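Local coordinates for protein putative amidohydrolase/peptidase (Burkholderia cenocepacia, PDB 4WJB) that probably hydrolyses carbon-nitrogen bonds other than peptide bonds, as a zinc-dependent amidohydrolase of the peptidase M20 family, at residues H197-E201 and C347-V351; L265-Y269 and E310-L315. All coordinates share one frame; numbering follows the deposited sequence.

Interaction 1 of 2, residues H197-E201 and C347-V351; sequences HAAYE and CIDTV. With EDO (1,2-ethanediol), chain J; EDO (1,2-ethanediol), chain K.
Y200 reaches from strand 198-204 of the M20 catalytic domain onto helix 345-357, which packs over this strand with a crossing angle of -53° between the short segments. The ring is the bump; C347, T350 and V351, one turn of helix, form the hollow. Y200 CE1 settles against both C347 and V351, 3.7 Å from C347 CB and 4.0 Å from V351 CG2, the valine methyl lying oblique to the ring. C347 O sits at the ring edge, in its plane, while also accepting the helical bond from V351 N. The cysteine sulfur, set beside its own backbone N (chi1 -73°), makes an oblique sulfur-aromatic contact, with C347 SG 4.5 Å from the Y200 ring centroid. A198, on the same side of the strand two residues back, is small enough to leave room for that sulfur, with CB 4.1 Å from C347 SG. The branched T350 meets the phenol end at about a right angle, CB 3.5 Å from Y200 OH; its OG1 hydrogen-bonds back to R346 O, so that T350 meets the phenol oxygen mainly through CB and CG2. L413 and S420 of helix 403-421 also touch Y200. Further along the strand, E201 is held by S95 and A373, and H203 binds zinc. At the polar end of the ring, Y200 OH hydrogen-bonds to O2 of a 1,2-ethanediol, probably from the crystallisation liquor, at 2.9 Å.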
ATOM      1  N   HIS A 197     -37.360 -27.234  16.694  1.00 23.93           N
ATOM      2  CA  HIS A 197     -37.196 -27.215  18.145  1.00 23.53           C
ATOM      3  C   HIS A 197     -35.831 -26.664  18.545  1.00 24.21           C
ATOM      4  O   HIS A 197     -35.728 -25.799  19.414  1.00 21.99           O
ATOM      5  CB  HIS A 197     -37.383 -28.618  18.735  1.00 24.02           C
ATOM      6  CG  HIS A 197     -37.209 -28.670  20.221  1.00 23.92           C
ATOM      7  ND1 HIS A 197     -38.107 -28.094  21.096  1.00 26.60           N
ATOM      8  CD2 HIS A 197     -36.228 -29.203  20.985  1.00 25.22           C
ATOM      9  CE1 HIS A 197     -37.692 -28.284  22.336  1.00 27.99           C
ATOM     10  NE2 HIS A 197     -36.553 -28.955  22.297  1.00 28.51           N
ATOM     11  N   ALA A 198     -34.786 -27.176  17.904  1.00 23.75           N
ATOM     12  CA  ALA A 198     -33.429 -26.710  18.142  1.00 22.19           C
ATOM     13  C   ALA A 198     -32.548 -27.135  16.983  1.00 21.90           C
ATOM     14  O   ALA A 198     -32.870 -28.087  16.262  1.00 20.84           O
ATOM     15  CB  ALA A 198     -32.884 -27.256  19.459  1.00 23.06           C
ATOM     16  N   ALA A 199     -31.443 -26.421  16.796  1.00 19.57           N
ATOM     17  CA  ALA A 199     -30.494 -26.760  15.748  1.00 19.94           C
ATOM     18  C   ALA A 199     -29.074 -26.738  16.293  1.00 18.66           C
ATOM     19  O   ALA A 199     -28.727 -25.892  17.112  1.00 18.25           O
ATOM     20  CB  ALA A 199     -30.629 -25.809  14.569  1.00 20.24           C
ATOM     21  N   TYR A 200     -28.265 -27.683  15.836  1.00 19.11           N
ATOM     22  CA  TYR A 200     -26.864 -27.761  16.227  1.00 18.46           C
ATOM     23  C   TYR A 200     -25.991 -28.013  15.015  1.00 16.48           C
ATOM     24  O   TYR A 200     -26.301 -28.884  14.216  1.00 16.87           O
ATOM     25  CB  TYR A 200     -26.651 -28.876  17.245  1.00 18.80           C
ATOM     26  CG  TYR A 200     -27.363 -28.665  18.553  1.00 20.06           C
ATOM     27  CD1 TYR A 200     -26.804 -27.873  19.543  1.00 19.62           C
ATOM     28  CD2 TYR A 200     -28.591 -29.266  18.803  1.00 20.32           C
ATOM     29  CE1 TYR A 200     -27.450 -27.675  20.750  1.00 23.68           C
ATOM     30  CE2 TYR A 200     -29.242 -29.078  20.008  1.00 18.12           C
ATOM     31  CZ  TYR A 200     -28.672 -28.286  20.973  1.00 22.10           C
ATOM     32  OH  TYR A 200     -29.322 -28.095  22.167  1.00 23.33           O
ATOM     33  N   GLU A 201     -24.898 -27.265  14.881  1.00 15.92           N
ATOM     34  CA  GLU A 201     -23.931 -27.534  13.821  1.00 16.07           C
ATOM     35  C   GLU A 201     -22.549 -27.815  14.405  1.00 17.21           C
ATOM     36  O   GLU A 201     -21.993 -27.008  15.150  1.00 21.26           O
ATOM     37  CB  GLU A 201     -23.851 -26.369  12.821  1.00 15.51           C
ATOM     38  CG  GLU A 201     -22.834 -26.616  11.705  1.00 17.57           C
ATOM     39  CD  GLU A 201     -22.945 -25.634  10.547  1.00 22.80           C
ATOM     40  OE1 GLU A 201     -22.131 -25.736   9.602  1.00 24.19           O
ATOM     41  OE2 GLU A 201     -23.840 -24.768  10.575  1.00 22.72           O
ATOM     42  N   CYS A 347     -29.173 -23.842  23.944  1.00 29.49           N
ATOM     43  CA  CYS A 347     -28.335 -24.665  23.076  1.00 28.80           C
ATOM     44  C   CYS A 347     -26.882 -24.629  23.524  1.00 28.37           C
ATOM     45  O   CYS A 347     -26.199 -25.656  23.537  1.00 27.98           O
ATOM     46  CB  CYS A 347     -28.444 -24.211  21.621  1.00 27.15           C
ATOM     47  SG  CYS A 347     -30.016 -24.635  20.857  1.00 30.80           S
ATOM     48  N   ILE A 348     -26.423 -23.435  23.887  1.00 25.53           N
ATOM     49  CA  ILE A 348     -25.071 -23.233  24.385  1.00 25.30           C
ATOM     50  C   ILE A 348     -24.827 -24.045  25.647  1.00 26.19           C
ATOM     51  O   ILE A 348     -23.845 -24.782  25.737  1.00 26.37           O
ATOM     52  CB  ILE A 348     -24.804 -21.746  24.684  1.00 24.22           C
ATOM     53  CG1 ILE A 348     -24.815 -20.932  23.388  1.00 24.21           C
ATOM     54  CG2 ILE A 348     -23.498 -21.583  25.433  1.00 23.99           C
ATOM     55  CD1 ILE A 348     -24.811 -19.427  23.614  1.00 22.77           C
ATOM     56  N   ASP A 349     -25.727 -23.908  26.617  1.00 29.24           N
ATOM     57  CA  ASP A 349     -25.642 -24.672  27.859  1.00 33.70           C
ATOM     58  C   ASP A 349     -25.712 -26.175  27.614  1.00 31.43           C
ATOM     59  O   ASP A 349     -25.022 -26.950  28.274  1.00 29.00           O
ATOM     60  CB  ASP A 349     -26.753 -24.252  28.829  1.00 38.18           C
ATOM     61  CG  ASP A 349     -26.607 -22.814  29.289  1.00 42.43           C
ATOM     62  OD1 ASP A 349     -25.590 -22.177  28.937  1.00 42.58           O
ATOM     63  OD2 ASP A 349     -27.499 -22.323  30.011  1.00 45.03           O
ATOM     64  N   THR A 350     -26.542 -26.585  26.663  1.00 28.90           N
ATOM     65  CA  THR A 350     -26.671 -28.004  26.335  1.00 28.05           C
ATOM     66  C   THR A 350     -25.343 -28.557  25.824  1.00 27.48           C
ATOM     67  O   THR A 350     -24.916 -29.644  26.216  1.00 28.35           O
ATOM     68  CB  THR A 350     -27.772 -28.239  25.285  1.00 29.54           C
ATOM     69  OG1 THR A 350     -29.037 -27.844  25.834  1.00 28.42           O
ATOM     70  CG2 THR A 350     -27.833 -29.705  24.883  1.00 31.84           C
ATOM     71  N   VAL A 351     -24.685 -27.787  24.963  1.00 26.16           N
ATOM     72  CA  VAL A 351     -23.377 -28.158  24.436  1.00 30.74           C
ATOM     73  C   VAL A 351     -22.329 -28.248  25.547  1.00 32.86           C
ATOM     74  O   VAL A 351     -21.607 -29.243  25.653  1.00 27.10           O
ATOM     75  CB  VAL A 351     -22.896 -27.148  23.367  1.00 27.61           C
ATOM     76  CG1 VAL A 351     -21.417 -27.355  23.052  1.00 25.68           C
ATOM     77  CG2 VAL A 351     -23.743 -27.263  22.109  1.00 26.32           C
TER
HETATM   78  C1  EDO J 506     -27.491 -26.648  12.031  1.00 36.33           C
HETATM   79  O1  EDO J 506     -28.455 -27.402  11.294  1.00 34.23           O
HETATM   80  C2  EDO J 506     -26.985 -25.522  11.139  1.00 36.63           C
HETATM   81  O2  EDO J 506     -26.368 -26.089   9.980  1.00 36.20           O
HETATM   82  C1  EDO K 507     -33.710 -26.216  23.754  1.00 43.48           C
HETATM   83  O1  EDO K 507     -34.258 -24.969  23.322  1.00 45.13           O
HETATM   84  C2  EDO K 507     -32.313 -26.377  23.168  1.00 43.33           C
HETATM   85  O2  EDO K 507     -32.010 -27.772  23.065  1.00 42.78           O

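Interaction 2 of 2, residues L265-Y269 and E310-L315; sequences LGRRY and ELDAAL
This is a helix-helix contact in the M20 dimerisation region, joining the C-terminal end of helix 251-268 to helix 305-326 through a leucine-rich seam closed on its outer side by a tyrosine-glutamate hydrogen bond. In the seam, L265 points toward the other helix and its fork straddles A314, L265 CD2 lying 3.8 Å and CD1 4.1 Å from A314 CB; CD1 also comes up to the backbone N of L315. Alanine suits position 314 because its single methyl lets the leucine fork come close to the helix backbone. From the other side L311 extends CD2 between two partners, 3.9 Å from L265 CB and 3.6 Å from Y269 CD1. That methyl lies obliquely against the tyrosine ring, and the leucine and tyrosine side chains run alongside one another with opposite headings. F300 of strand 289-302 touches both L265 and L311, so the seam continues down onto the sheet.

Y269 is the first residue to leave helical geometry. Its CG stands beside the backbone N (chi1 -68°), which sends the ring across toward helix 305-326, with L265 O at the ring edge and in its plane. There Y269 OH donates to E310 OE1 at 2.8 Å, and OE1 receives it on its anti lone pair; the ring and carboxylate planes are 69° apart. The glutamate chain runs extended beyond CG, which carries OE1 out to the phenol while the charged group stays on the exposed side. A neutral phenol donor can bind the carboxylate without cancelling its charge, so the glutamate probably stays ionised while the carbon part of the ring packs on the methyl of L311.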
ATOM      1  N   LEU A 265      -6.733  -0.610  19.386  1.00 19.75           N
ATOM      2  CA  LEU A 265      -8.149  -0.839  19.655  1.00 21.11           C
ATOM      3  C   LEU A 265      -8.484  -2.330  19.778  1.00 21.42           C
ATOM      4  O   LEU A 265      -9.215  -2.726  20.680  1.00 21.53           O
ATOM      5  CB  LEU A 265      -9.010  -0.192  18.568  1.00 22.00           C
ATOM      6  CG  LEU A 265      -9.058   1.339  18.611  1.00 26.23           C
ATOM      7  CD1 LEU A 265      -9.989   1.869  17.533  1.00 28.75           C
ATOM      8  CD2 LEU A 265      -9.493   1.834  19.989  1.00 26.28           C
ATOM      9  N   GLY A 266      -7.952  -3.149  18.874  1.00 20.84           N
ATOM     10  CA  GLY A 266      -8.182  -4.583  18.933  1.00 18.77           C
ATOM     11  C   GLY A 266      -7.674  -5.172  20.234  1.00 19.34           C
ATOM     12  O   GLY A 266      -8.362  -5.958  20.895  1.00 17.88           O
ATOM     13  N   ARG A 267      -6.470  -4.768  20.621  1.00 19.02           N
ATOM     14  CA  ARG A 267      -5.851  -5.284  21.837  1.00 19.83           C
ATOM     15  C   ARG A 267      -6.509  -4.728  23.090  1.00 21.25           C
ATOM     16  O   ARG A 267      -6.458  -5.348  24.153  1.00 25.49           O
ATOM     17  CB  ARG A 267      -4.352  -4.968  21.839  1.00 22.46           C
ATOM     18  CG  ARG A 267      -3.604  -5.648  20.705  1.00 21.74           C
ATOM     19  CD  ARG A 267      -2.106  -5.382  20.772  1.00 22.75           C
ATOM     20  NE  ARG A 267      -1.387  -6.198  19.798  1.00 23.48           N
ATOM     21  CZ  ARG A 267      -0.066  -6.216  19.656  1.00 25.94           C
ATOM     22  NH1 ARG A 267       0.695  -5.458  20.434  1.00 24.68           N
ATOM     23  NH2 ARG A 267       0.493  -6.999  18.743  1.00 27.00           N
ATOM     24  N   ARG A 268      -7.138  -3.565  22.965  1.00 19.99           N
ATOM     25  CA  ARG A 268      -7.811  -2.940  24.099  1.00 23.82           C
ATOM     26  C   ARG A 268      -9.063  -3.716  24.490  1.00 24.34           C
ATOM     27  O   ARG A 268      -9.402  -3.807  25.671  1.00 25.39           O
ATOM     28  CB  ARG A 268      -8.179  -1.489  23.783  1.00 27.62           C
ATOM     29  CG  ARG A 268      -8.783  -0.740  24.969  1.00 31.77           C
ATOM     30  CD  ARG A 268      -9.347   0.605  24.549  1.00 33.16           C
ATOM     31  NE  ARG A 268      -8.305   1.562  24.184  1.00 32.24           N
ATOM     32  CZ  ARG A 268      -8.551   2.758  23.660  1.00 33.12           C
ATOM     33  NH1 ARG A 268      -9.802   3.136  23.433  1.00 32.49           N
ATOM     34  NH2 ARG A 268      -7.553   3.577  23.358  1.00 32.83           N
ATOM     35  N   TYR A 269      -9.746  -4.277  23.498  1.00 24.93           N
ATOM     36  CA  TYR A 269     -10.967  -5.035  23.750  1.00 29.94           C
ATOM     37  C   TYR A 269     -10.744  -6.539  23.613  1.00 31.13           C
ATOM     38  O   TYR A 269     -11.601  -7.262  23.102  1.00 30.27           O
ATOM     39  CB  TYR A 269     -12.079  -4.581  22.804  1.00 30.35           C
ATOM     40  CG  TYR A 269     -12.566  -3.175  23.067  1.00 32.36           C
ATOM     41  CD1 TYR A 269     -11.951  -2.079  22.473  1.00 32.25           C
ATOM     42  CD2 TYR A 269     -13.641  -2.944  23.910  1.00 34.96           C
ATOM     43  CE1 TYR A 269     -12.397  -0.792  22.716  1.00 33.23           C
ATOM     44  CE2 TYR A 269     -14.094  -1.664  24.157  1.00 36.81           C
ATOM     45  CZ  TYR A 269     -13.470  -0.595  23.560  1.00 36.77           C
ATOM     46  OH  TYR A 269     -13.930   0.677  23.812  1.00 38.75           O
ATOM     47  N   GLU A 310     -18.515   1.193  20.404  1.00 33.05           N
ATOM     48  CA  GLU A 310     -17.398   1.881  21.049  1.00 33.52           C
ATOM     49  C   GLU A 310     -16.180   1.940  20.132  1.00 30.29           C
ATOM     50  O   GLU A 310     -15.462   2.946  20.099  1.00 30.06           O
ATOM     51  CB  GLU A 310     -17.036   1.198  22.369  1.00 37.75           C
ATOM     52  CG  GLU A 310     -18.170   1.186  23.385  1.00 42.57           C
ATOM     53  CD  GLU A 310     -17.726   0.715  24.757  1.00 47.17           C
ATOM     54  OE1 GLU A 310     -16.509   0.504  24.953  1.00 46.74           O
ATOM     55  OE2 GLU A 310     -18.592   0.567  25.644  1.00 49.98           O
ATOM     56  N   LEU A 311     -15.944   0.858  19.395  1.00 26.74           N
ATOM     57  CA  LEU A 311     -14.849   0.817  18.432  1.00 26.59           C
ATOM     58  C   LEU A 311     -15.070   1.836  17.323  1.00 28.34           C
ATOM     59  O   LEU A 311     -14.133   2.515  16.899  1.00 29.81           O
ATOM     60  CB  LEU A 311     -14.706  -0.580  17.838  1.00 24.78           C
ATOM     61  CG  LEU A 311     -14.136  -1.619  18.805  1.00 24.19           C
ATOM     62  CD1 LEU A 311     -14.317  -3.019  18.254  1.00 20.95           C
ATOM     63  CD2 LEU A 311     -12.668  -1.326  19.065  1.00 23.26           C
ATOM     64  N   ASP A 312     -16.313   1.938  16.863  1.00 25.85           N
ATOM     65  CA  ASP A 312     -16.673   2.906  15.839  1.00 27.25           C
ATOM     66  C   ASP A 312     -16.371   4.320  16.315  1.00 29.23           C
ATOM     67  O   ASP A 312     -15.720   5.101  15.618  1.00 29.04           O
ATOM     68  CB  ASP A 312     -18.152   2.783  15.472  1.00 27.49           C
ATOM     69  CG  ASP A 312     -18.595   3.855  14.496  1.00 30.09           C
ATOM     70  OD1 ASP A 312     -18.369   3.681  13.278  1.00 30.00           O
ATOM     71  OD2 ASP A 312     -19.159   4.873  14.946  1.00 31.35           O
ATOM     72  N   ALA A 313     -16.846   4.635  17.513  1.00 30.59           N
ATOM     73  CA  ALA A 313     -16.649   5.954  18.091  1.00 29.63           C
ATOM     74  C   ALA A 313     -15.164   6.255  18.283  1.00 30.23           C
ATOM     75  O   ALA A 313     -14.705   7.368  18.001  1.00 30.75           O
ATOM     76  CB  ALA A 313     -17.392   6.064  19.414  1.00 29.57           C
ATOM     77  N   ALA A 314     -14.412   5.263  18.752  1.00 26.17           N
ATOM     78  CA  ALA A 314     -12.991   5.462  19.031  1.00 27.47           C
ATOM     79  C   ALA A 314     -12.202   5.724  17.750  1.00 28.27           C
ATOM     80  O   ALA A 314     -11.343   6.609  17.705  1.00 31.24           O
ATOM     81  CB  ALA A 314     -12.421   4.261  19.770  1.00 23.93           C
ATOM     82  N   LEU A 315     -12.503   4.951  16.712  1.00 28.24           N
ATOM     83  CA  LEU A 315     -11.855   5.105  15.416  1.00 27.44           C
ATOM     84  C   LEU A 315     -12.125   6.486  14.823  1.00 29.70           C
ATOM     85  O   LEU A 315     -11.205   7.158  14.357  1.00 29.58           O
ATOM     86  CB  LEU A 315     -12.328   4.022  14.448  1.00 26.94           C
ATOM     87  CG  LEU A 315     -11.846   4.121  12.997  1.00 26.64           C
ATOM     88  CD1 LEU A 315     -10.342   3.934  12.898  1.00 23.90           C
ATOM     89  CD2 LEU A 315     -12.571   3.104  12.125  1.00 26.92           C
TER

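Overall arrangement
The two contacts lie in different lobes of the subunit, their centres 31 Å apart and their nearest atoms about 18 Å apart. Along the chain, strand 198-204 comes first, then helices 251-268 and 305-326, and finally helix 345-357, so both partners of interaction 2 fall between the halves of interaction 1. The chain thus leaves the catalytic domain, builds the dimerisation lobe and returns, the inserted-domain layout of M20 enzymes. Interaction 1 joins segments from before and after that excursion, one of them on the strand that carries the zinc ligand H203; interaction 2 pairs the two helices within the lobe, where R267 also packs on M245 of the second subunit.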